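Local coordinates for geranylgeranyl pyrophosphate synthase (Corynebacterium glutamicum, PDB 3LMD), which probably lengthens isoprenoid diphosphates by condensing allylic diphosphates with isopentenyl diphosphate, a magnesium-dependent step of isoprenoid biosynthesis, at residues M80-F88 / L331-L340. Numbering follows the deposited sequence.
Sequences MFALLASEF and LPDSTVKEAL
Phe-88, Leu-84 and Phe-81 meet Val-336, Leu-340 and the loop around Pro-332 in an apolar contact. It joins helix 77-86 and the residues after it to the start of helix 335-349, the last helix of the chain, and the loop before it. The two helix segments run roughly antiparallel, at 148°, with axes 10.2 Å apart at their closest approach. Phe-88 carries most of the contact. Its ring is inserted between the loop at 331-334 and the first turn of the last helix. Leu-331 CD1 lies over one face, offset toward the rim, 4.0 Å from Phe-88 CZ. The carbonyl Pro-332 O sits at the ring edge, 3.8 Å from Phe-88 CE1. Val-336 CG1 comes within 3.7 Å of Phe-88 CE2.

The setting is the all-helical fold of the FPP/GGPP synthase family, away from the metal-binding sites. Helix 34-55 lies beside the pair, with Ile-40 on Leu-84 and Leu-36 on Val-336. Leu-225 of helix 219-246 touches Phe-88 and Leu-331.

Val-336 spreads its two methyls over different neighbours. With CG1 opposite the backbone N (chi1 177°), that methyl lies against the carbonyl O of Leu-84 and the Phe-88 ring. Val-336 CG2 packs 3.8 Å from Glu-87 CB. One turn on, Leu-340 forks in the same way. Leu-340 CD1 reaches the edge of the Phe-88 ring, and Leu-340 CD2 reaches the edge of the Phe-81 ring, 3.7 Å from Phe-81 CE1. Leu-340 CD2 also meets Leu-84 CD1.

Polar bonds link the loop beside Phe-88 to the first turn of the last helix. Ser-334 OG N-caps that helix, accepting a nearly straight bond from Lys-337 N (3.0 Å, 166°). Lys-337 NZ turns back to Leu-331 O and makes a salt bridge with Asp-333 OD1, on its anti side and well out of the carboxylate plane.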
ATOM      1  N   MET A  80     -12.205  13.673 -13.366  1.00 24.64           N
ATOM      2  CA  MET A  80     -12.749  14.733 -14.228  1.00 30.29           C
ATOM      3  C   MET A  80     -11.670  15.758 -14.555  1.00 32.48           C
ATOM      4  O   MET A  80     -11.541  16.207 -15.693  1.00 26.37           O
ATOM      5  CB  MET A  80     -13.945  15.454 -13.549  1.00 27.12           C
ATOM      6  CG  MET A  80     -14.632  16.482 -14.482  1.00 41.16           C
ATOM      7  SD  MET A  80     -15.790  17.668 -13.672  1.00 41.87           S
ATOM      8  CE  MET A  80     -14.616  18.898 -13.085  1.00 40.70           C
ATOM      9  N   PHE A  81     -10.896  16.147 -13.543  1.00 27.47           N
ATOM     10  CA  PHE A  81      -9.788  17.081 -13.762  1.00 27.29           C
ATOM     11  C   PHE A  81      -8.740  16.506 -14.714  1.00 28.31           C
ATOM     12  O   PHE A  81      -8.243  17.212 -15.587  1.00 25.73           O
ATOM     13  CB  PHE A  81      -9.143  17.506 -12.429  1.00 23.69           C
ATOM     14  CG  PHE A  81      -7.972  18.466 -12.615  1.00 27.59           C
ATOM     15  CD1 PHE A  81      -8.082  19.561 -13.467  1.00 37.22           C
ATOM     16  CD2 PHE A  81      -6.770  18.248 -11.983  1.00 23.38           C
ATOM     17  CE1 PHE A  81      -6.998  20.436 -13.645  1.00 37.29           C
ATOM     18  CE2 PHE A  81      -5.693  19.135 -12.134  1.00 24.11           C
ATOM     19  CZ  PHE A  81      -5.804  20.211 -12.959  1.00 30.30           C
ATOM     20  N   ALA A  82      -8.413  15.218 -14.574  1.00 24.87           N
ATOM     21  CA  ALA A  82      -7.462  14.575 -15.501  1.00 24.99           C
ATOM     22  C   ALA A  82      -7.989  14.620 -16.964  1.00 22.91           C
ATOM     23  O   ALA A  82      -7.214  14.827 -17.931  1.00 25.98           O
ATOM     24  CB  ALA A  82      -7.226  13.101 -15.099  1.00 25.36           C
ATOM     25  N   LEU A  83      -9.286  14.395 -17.118  1.00 24.02           N
ATOM     26  CA  LEU A  83      -9.902  14.428 -18.460  1.00 28.81           C
ATOM     27  C   LEU A  83      -9.853  15.860 -19.047  1.00 30.52           C
ATOM     28  O   LEU A  83      -9.512  16.040 -20.217  1.00 29.82           O
ATOM     29  CB  LEU A  83     -11.356  13.927 -18.435  1.00 26.29           C
ATOM     30  CG  LEU A  83     -11.635  12.477 -17.963  1.00 29.40           C
ATOM     31  CD1 LEU A  83     -13.109  12.113 -17.956  1.00 28.61           C
ATOM     32  CD2 LEU A  83     -10.851  11.422 -18.715  1.00 30.82           C
ATOM     33  N   LEU A  84     -10.202  16.858 -18.238  1.00 27.81           N
ATOM     34  CA  LEU A  84     -10.082  18.264 -18.659  1.00 27.96           C
ATOM     35  C   LEU A  84      -8.663  18.612 -19.039  1.00 28.81           C
ATOM     36  O   LEU A  84      -8.419  19.238 -20.094  1.00 28.69           O
ATOM     37  CB  LEU A  84     -10.630  19.204 -17.563  1.00 25.16           C
ATOM     38  CG  LEU A  84     -12.133  19.054 -17.304  1.00 30.42           C
ATOM     39  CD1 LEU A  84     -12.558  19.855 -16.076  1.00 28.03           C
ATOM     40  CD2 LEU A  84     -12.873  19.559 -18.540  1.00 33.54           C
ATOM     41  N   ALA A  85      -7.700  18.213 -18.201  1.00 24.89           N
ATOM     42  CA  ALA A  85      -6.306  18.470 -18.509  1.00 25.01           C
ATOM     43  C   ALA A  85      -5.910  17.853 -19.842  1.00 29.33           C
ATOM     44  O   ALA A  85      -5.093  18.419 -20.562  1.00 30.73           O
ATOM     45  CB  ALA A  85      -5.368  17.904 -17.391  1.00 24.55           C
ATOM     46  N   SER A  86      -6.440  16.671 -20.155  1.00 25.93           N
ATOM     47  CA  SER A  86      -6.068  16.005 -21.406  1.00 25.96           C
ATOM     48  C   SER A  86      -6.543  16.806 -22.626  1.00 29.46           C
ATOM     49  O   SER A  86      -6.015  16.651 -23.709  1.00 29.92           O
ATOM     50  CB  SER A  86      -6.609  14.565 -21.479  1.00 29.48           C
ATOM     51  OG  SER A  86      -7.985  14.551 -21.851  1.00 29.12           O
ATOM     52  N   GLU A  87      -7.510  17.683 -22.438  1.00 28.29           N
ATOM     53  CA  GLU A  87      -8.028  18.479 -23.568  1.00 33.01           C
ATOM     54  C   GLU A  87      -6.949  19.383 -24.145  1.00 40.78           C
ATOM     55  O   GLU A  87      -7.113  19.912 -25.246  1.00 35.98           O
ATOM     56  CB  GLU A  87      -9.252  19.302 -23.151  1.00 29.54           C
ATOM     57  CG  GLU A  87     -10.481  18.441 -22.906  1.00 34.43           C
ATOM     58  CD  GLU A  87     -11.098  17.907 -24.228  1.00 45.81           C
ATOM     59  OE1 GLU A  87     -10.629  18.292 -25.312  1.00 45.77           O
ATOM     60  OE2 GLU A  87     -12.071  17.141 -24.178  1.00 52.20           O
ATOM     61  N   PHE A  88      -5.830  19.531 -23.428  1.00 32.64           N
ATOM     62  CA  PHE A  88      -4.748  20.388 -23.896  1.00 33.74           C
ATOM     63  C   PHE A  88      -3.699  19.658 -24.717  1.00 33.26           C
ATOM     64  O   PHE A  88      -2.747  20.274 -25.169  1.00 36.16           O
ATOM     65  CB  PHE A  88      -4.077  21.164 -22.733  1.00 34.76           C
ATOM     66  CG  PHE A  88      -4.965  22.201 -22.114  1.00 34.74           C
ATOM     67  CD1 PHE A  88      -5.048  23.479 -22.649  1.00 34.89           C
ATOM     68  CD2 PHE A  88      -5.763  21.879 -21.015  1.00 26.94           C
ATOM     69  CE1 PHE A  88      -5.898  24.436 -22.074  1.00 30.96           C
ATOM     70  CE2 PHE A  88      -6.593  22.790 -20.432  1.00 25.99           C
ATOM     71  CZ  PHE A  88      -6.684  24.103 -20.966  1.00 33.84           C
ATOM     72  N   LEU A 331      -1.542  28.582 -20.238  1.00 31.63           N
ATOM     73  CA  LEU A 331      -2.297  27.688 -21.111  1.00 32.84           C
ATOM     74  C   LEU A 331      -3.020  28.523 -22.158  1.00 34.96           C
ATOM     75  O   LEU A 331      -3.394  29.685 -21.897  1.00 35.07           O
ATOM     76  CB  LEU A 331      -3.362  26.906 -20.300  1.00 30.59           C
ATOM     77  CG  LEU A 331      -2.798  25.970 -19.227  1.00 32.61           C
ATOM     78  CD1 LEU A 331      -3.933  25.390 -18.351  1.00 27.89           C
ATOM     79  CD2 LEU A 331      -1.978  24.846 -19.865  1.00 29.57           C
ATOM     80  N   PRO A 332      -3.260  27.918 -23.325  1.00 38.15           N
ATOM     81  CA  PRO A 332      -3.994  28.595 -24.381  1.00 41.01           C
ATOM     82  C   PRO A 332      -5.447  28.818 -24.019  1.00 44.52           C
ATOM     83  O   PRO A 332      -6.118  27.967 -23.389  1.00 37.40           O
ATOM     84  CB  PRO A 332      -3.882  27.631 -25.573  1.00 45.13           C
ATOM     85  CG  PRO A 332      -3.677  26.318 -24.990  1.00 45.14           C
ATOM     86  CD  PRO A 332      -2.802  26.584 -23.747  1.00 39.04           C
ATOM     87  N   ASP A 333      -5.932  29.968 -24.445  1.00 33.69           N
ATOM     88  CA  ASP A 333      -7.289  30.363 -24.231  1.00 37.34           C
ATOM     89  C   ASP A 333      -8.217  29.336 -24.887  1.00 39.11           C
ATOM     90  O   ASP A 333      -7.924  28.832 -25.984  1.00 36.31           O
ATOM     91  CB  ASP A 333      -7.453  31.778 -24.789  1.00 44.46           C
ATOM     92  CG  ASP A 333      -6.316  32.719 -24.307  1.00 55.84           C
ATOM     93  OD1 ASP A 333      -5.478  32.285 -23.465  1.00 50.31           O
ATOM     94  OD2 ASP A 333      -6.248  33.881 -24.758  1.00 39.97           O
ATOM     95  N   SER A 334      -9.292  28.986 -24.186  1.00 32.80           N
ATOM     96  CA  SER A 334     -10.204  27.929 -24.636  1.00 35.37           C
ATOM     97  C   SER A 334     -11.308  27.796 -23.627  1.00 40.86           C
ATOM     98  O   SER A 334     -11.210  28.288 -22.496  1.00 35.31           O
ATOM     99  CB  SER A 334      -9.486  26.582 -24.769  1.00 41.27           C
ATOM    100  OG  SER A 334      -9.013  26.141 -23.489  1.00 38.02           O
ATOM    101  N   THR A 335     -12.379  27.127 -24.009  1.00 29.72           N
ATOM    102  CA  THR A 335     -13.473  26.892 -23.112  1.00 32.65           C
ATOM    103  C   THR A 335     -13.047  25.962 -22.006  1.00 27.40           C
ATOM    104  O   THR A 335     -13.587  26.007 -20.944  1.00 32.38           O
ATOM    105  CB  THR A 335     -14.682  26.260 -23.783  1.00 38.14           C
ATOM    106  OG1 THR A 335     -14.290  25.082 -24.461  1.00 59.81           O
ATOM    107  CG2 THR A 335     -15.297  27.192 -24.726  1.00 24.36           C
ATOM    108  N   VAL A 336     -12.090  25.105 -22.278  1.00 28.35           N
ATOM    109  CA  VAL A 336     -11.635  24.209 -21.200  1.00 32.80           C
ATOM    110  C   VAL A 336     -10.850  25.045 -20.196  1.00 32.49           C
ATOM    111  O   VAL A 336     -11.020  24.894 -18.996  1.00 32.18           O
ATOM    112  CB  VAL A 336     -10.798  23.047 -21.713  1.00 31.70           C
ATOM    113  CG1 VAL A 336     -10.266  22.169 -20.515  1.00 31.01           C
ATOM    114  CG2 VAL A 336     -11.660  22.172 -22.622  1.00 38.51           C
ATOM    115  N   LYS A 337      -9.991  25.939 -20.683  1.00 26.92           N
ATOM    116  CA  LYS A 337      -9.294  26.836 -19.744  1.00 28.49           C
ATOM    117  C   LYS A 337     -10.271  27.571 -18.841  1.00 32.18           C
ATOM    118  O   LYS A 337     -10.048  27.683 -17.625  1.00 28.32           O
ATOM    119  CB  LYS A 337      -8.401  27.832 -20.495  1.00 33.66           C
ATOM    120  CG  LYS A 337      -7.690  28.854 -19.602  1.00 30.38           C
ATOM    121  CD  LYS A 337      -6.500  29.500 -20.330  1.00 31.00           C
ATOM    122  CE  LYS A 337      -6.332  30.969 -19.904  1.00 34.00           C
ATOM    123  NZ  LYS A 337      -5.076  31.541 -20.516  1.00 35.18           N
ATOM    124  N   GLU A 338     -11.352  28.091 -19.422  1.00 29.88           N
ATOM    125  CA  GLU A 338     -12.306  28.877 -18.646  1.00 33.44           C
ATOM    126  C   GLU A 338     -13.147  28.009 -17.701  1.00 38.19           C
ATOM    127  O   GLU A 338     -13.571  28.483 -16.653  1.00 31.74           O
ATOM    128  CB  GLU A 338     -13.224  29.711 -19.566  1.00 39.27           C
ATOM    129  CG  GLU A 338     -12.498  30.901 -20.269  1.00 38.30           C
ATOM    130  CD  GLU A 338     -11.587  31.723 -19.331  1.00 38.51           C
ATOM    131  OE1 GLU A 338     -12.047  32.190 -18.257  1.00 39.60           O
ATOM    132  OE2 GLU A 338     -10.405  31.908 -19.672  1.00 37.91           O
ATOM    133  N   ALA A 339     -13.396  26.752 -18.084  1.00 34.84           N
ATOM    134  CA  ALA A 339     -14.068  25.800 -17.196  1.00 32.35           C
ATOM    135  C   ALA A 339     -13.188  25.518 -15.955  1.00 27.95           C
ATOM    136  O   ALA A 339     -13.691  25.418 -14.826  1.00 31.58           O
ATOM    137  CB  ALA A 339     -14.342  24.475 -17.961  1.00 32.97           C
ATOM    138  N   LEU A 340     -11.884  25.390 -16.172  1.00 27.92           N
ATOM    139  CA  LEU A 340     -10.971  25.214 -15.050  1.00 29.96           C
ATOM    140  C   LEU A 340     -10.991  26.431 -14.175  1.00 32.54           C
ATOM    141  O   LEU A 340     -11.056  26.307 -12.958  1.00 32.49           O
ATOM    142  CB  LEU A 340      -9.548  24.904 -15.507  1.00 30.67           C
ATOM    143  CG  LEU A 340      -9.430  23.553 -16.216  1.00 30.19           C
ATOM    144  CD1 LEU A 340      -8.071  23.446 -16.811  1.00 28.50           C
ATOM    145  CD2 LEU A 340      -9.716  22.372 -15.239  1.00 31.50           C
TER